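Local coordinates for protein group 1 truncated hemoglobin (PDB 3AQ9) that binds one heme and probably carries oxygen, and is implicated in nitric oxide detoxification, at residues K18-L23 and K95-T100. The protein carries 1 engineered substitution. Residues are numbered along the deposited sequence; the frame is centred on the assembly and turned at random.
Sequences KAAVPL and KELGVT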
loop_
_atom_site.group_PDB
_atom_site.type_symbol
_atom_site.label_atom_id
_atom_site.label_comp_id
_atom_site.label_asym_id
_atom_site.label_seq_id
_atom_site.Cartn_x
_atom_site.Cartn_y
_atom_site.Cartn_z
ATOM N N LYS A 18 -8.110 3.093 7.545
ATOM C CA LYS A 18 -8.332 1.859 8.308
ATOM C C LYS A 18 -9.184 0.860 7.570
ATOM O O LYS A 18 -9.079 -0.369 7.817
ATOM C CB LYS A 18 -8.929 2.153 9.698
ATOM C CG LYS A 18 -7.766 2.802 10.534
ATOM C CD LYS A 18 -8.391 2.910 11.938
ATOM C CE LYS A 18 -7.259 3.390 12.839
ATOM N NZ LYS A 18 -7.860 3.381 14.192
ATOM N N ALA A 19 -10.133 1.340 6.759
ATOM C CA ALA A 19 -10.948 0.436 5.900
ATOM C C ALA A 19 -10.145 0.031 4.619
ATOM O O ALA A 19 -10.220 -1.109 4.165
ATOM C CB ALA A 19 -12.270 1.128 5.522
ATOM N N ALA A 20 -9.333 0.920 4.077
ATOM C CA ALA A 20 -8.669 0.626 2.797
ATOM C C ALA A 20 -7.597 -0.474 2.943
ATOM O O ALA A 20 -7.488 -1.352 2.092
ATOM C CB ALA A 20 -8.002 1.920 2.322
ATOM N N VAL A 21 -6.809 -0.414 4.033
ATOM C CA VAL A 21 -5.707 -1.418 4.080
ATOM C C VAL A 21 -6.220 -2.866 4.151
ATOM O O VAL A 21 -5.713 -3.691 3.390
ATOM C CB VAL A 21 -4.656 -1.077 5.149
ATOM C CG1 VAL A 21 -3.565 -2.168 5.123
ATOM C CG2 VAL A 21 -3.989 0.250 4.720
ATOM N N PRO A 22 -7.219 -3.193 4.989
ATOM C CA PRO A 22 -7.682 -4.620 5.012
ATOM C C PRO A 22 -8.409 -4.991 3.732
ATOM O O PRO A 22 -8.387 -6.159 3.309
ATOM C CB PRO A 22 -8.628 -4.704 6.192
ATOM C CG PRO A 22 -8.351 -3.443 7.017
ATOM C CD PRO A 22 -7.653 -2.410 6.186
ATOM N N LEU A 23 -9.048 -3.988 3.097
ATOM C CA LEU A 23 -9.693 -4.347 1.806
ATOM C C LEU A 23 -8.629 -4.609 0.741
ATOM O O LEU A 23 -8.671 -5.594 -0.042
ATOM C CB LEU A 23 -10.621 -3.223 1.306
ATOM C CG LEU A 23 -11.309 -3.478 -0.052
ATOM C CD1 LEU A 23 -11.907 -4.975 -0.196
ATOM C CD2 LEU A 23 -12.393 -2.312 -0.309
ATOM N N LYS A 95 -11.093 2.704 -5.439
ATOM C CA LYS A 95 -12.263 2.925 -6.336
ATOM C C LYS A 95 -13.474 2.368 -5.603
ATOM O O LYS A 95 -14.598 2.972 -5.582
ATOM C CB LYS A 95 -12.083 2.070 -7.642
ATOM C CG LYS A 95 -13.119 2.417 -8.771
ATOM C CD LYS A 95 -12.838 3.982 -9.100
ATOM C CE LYS A 95 -13.936 4.845 -9.838
ATOM N NZ LYS A 95 -14.133 4.199 -11.190
ATOM N N GLU A 96 -13.298 1.154 -5.085
ATOM C CA GLU A 96 -14.468 0.401 -4.453
ATOM C C GLU A 96 -14.947 1.163 -3.245
ATOM O O GLU A 96 -16.174 1.137 -2.882
ATOM C CB GLU A 96 -14.061 -1.062 -4.190
ATOM C CG GLU A 96 -15.144 -2.009 -3.543
ATOM C CD GLU A 96 -14.623 -3.478 -3.466
ATOM O OE1 GLU A 96 -13.561 -3.650 -3.999
ATOM O OE2 GLU A 96 -15.322 -4.408 -2.934
ATOM N N LEU A 97 -14.063 1.877 -2.572
ATOM C CA LEU A 97 -14.384 2.759 -1.465
ATOM C C LEU A 97 -14.998 4.110 -1.893
ATOM O O LEU A 97 -15.413 4.882 -1.044
ATOM C CB LEU A 97 -13.210 3.026 -0.512
ATOM C CG LEU A 97 -12.777 1.677 0.096
ATOM C CD1 LEU A 97 -11.495 1.995 0.915
ATOM C CD2 LEU A 97 -13.936 1.148 1.045
ATOM N N GLY A 98 -15.071 4.384 -3.201
ATOM C CA GLY A 98 -15.757 5.613 -3.659
ATOM C C GLY A 98 -14.831 6.780 -3.889
ATOM O O GLY A 98 -15.296 7.890 -4.082
ATOM N N VAL A 99 -13.509 6.546 -3.861
ATOM C CA VAL A 99 -12.527 7.653 -4.127
ATOM C C VAL A 99 -12.532 7.978 -5.648
ATOM O O VAL A 99 -12.675 7.081 -6.501
ATOM C CB VAL A 99 -11.094 7.204 -3.710
ATOM C CG1 VAL A 99 -10.099 8.392 -3.956
ATOM C CG2 VAL A 99 -11.099 6.863 -2.228
ATOM N N THR A 100 -12.416 9.268 -5.990
ATOM C CA THR A 100 -12.453 9.680 -7.442
ATOM C C THR A 100 -11.157 9.227 -8.178
ATOM O O THR A 100 -10.098 9.078 -7.510
ATOM C CB THR A 100 -12.540 11.203 -7.614
ATOM O OG1 THR A 100 -11.387 11.823 -7.029
ATOM C CG2 THR A 100 -13.852 11.772 -6.955
#
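Glu96 meets Leu23 through its carboxylate end: CG is anti to the backbone N (chi1 -180°), and the extended chain beyond it carries CD out to 4.0 Å from Leu23 CD2. The methyl sits over the flat face of the carboxylate, almost straight above CD, while OE1 is paired in a salt bridge with NZ of Lys27, one turn further along helix 13-28.

Leu97 follows and carries most of the contact. Its CD1 is anti to CA (chi2 174°) and presses on Ala20, 3.7 Å from CA and 3.8 Å from CB, touching the helix backbone itself where the small alanine side chain lets a neighbour come close. CG and CD2 of Leu97 together meet Leu23, each 4.0 Å from Leu23 CD2, and the two leucine side chains slide past each other in opposite directions. Leu23 also rests on Thr93, a turn earlier in helix 80-96. No hydrogen bond crosses between 18-23 and 95-100.

Gly98 then turns the chain away at positive phi (95°), and its N bonds to Lys95 O at 2.8 Å. Val99 heads for Leu94 and Ile104, and Thr100 stands as N-cap of helix 101-112, where OG1 makes a weak hydrogen bond to Val103 N. This is surface packing away from the heme: in the 2/2 fold of a truncated hemoglobin, a Schellman motif closes helix 80-96, and Leu97, just before its glycine, packs against Ala20 and Leu23 of helix 13-28.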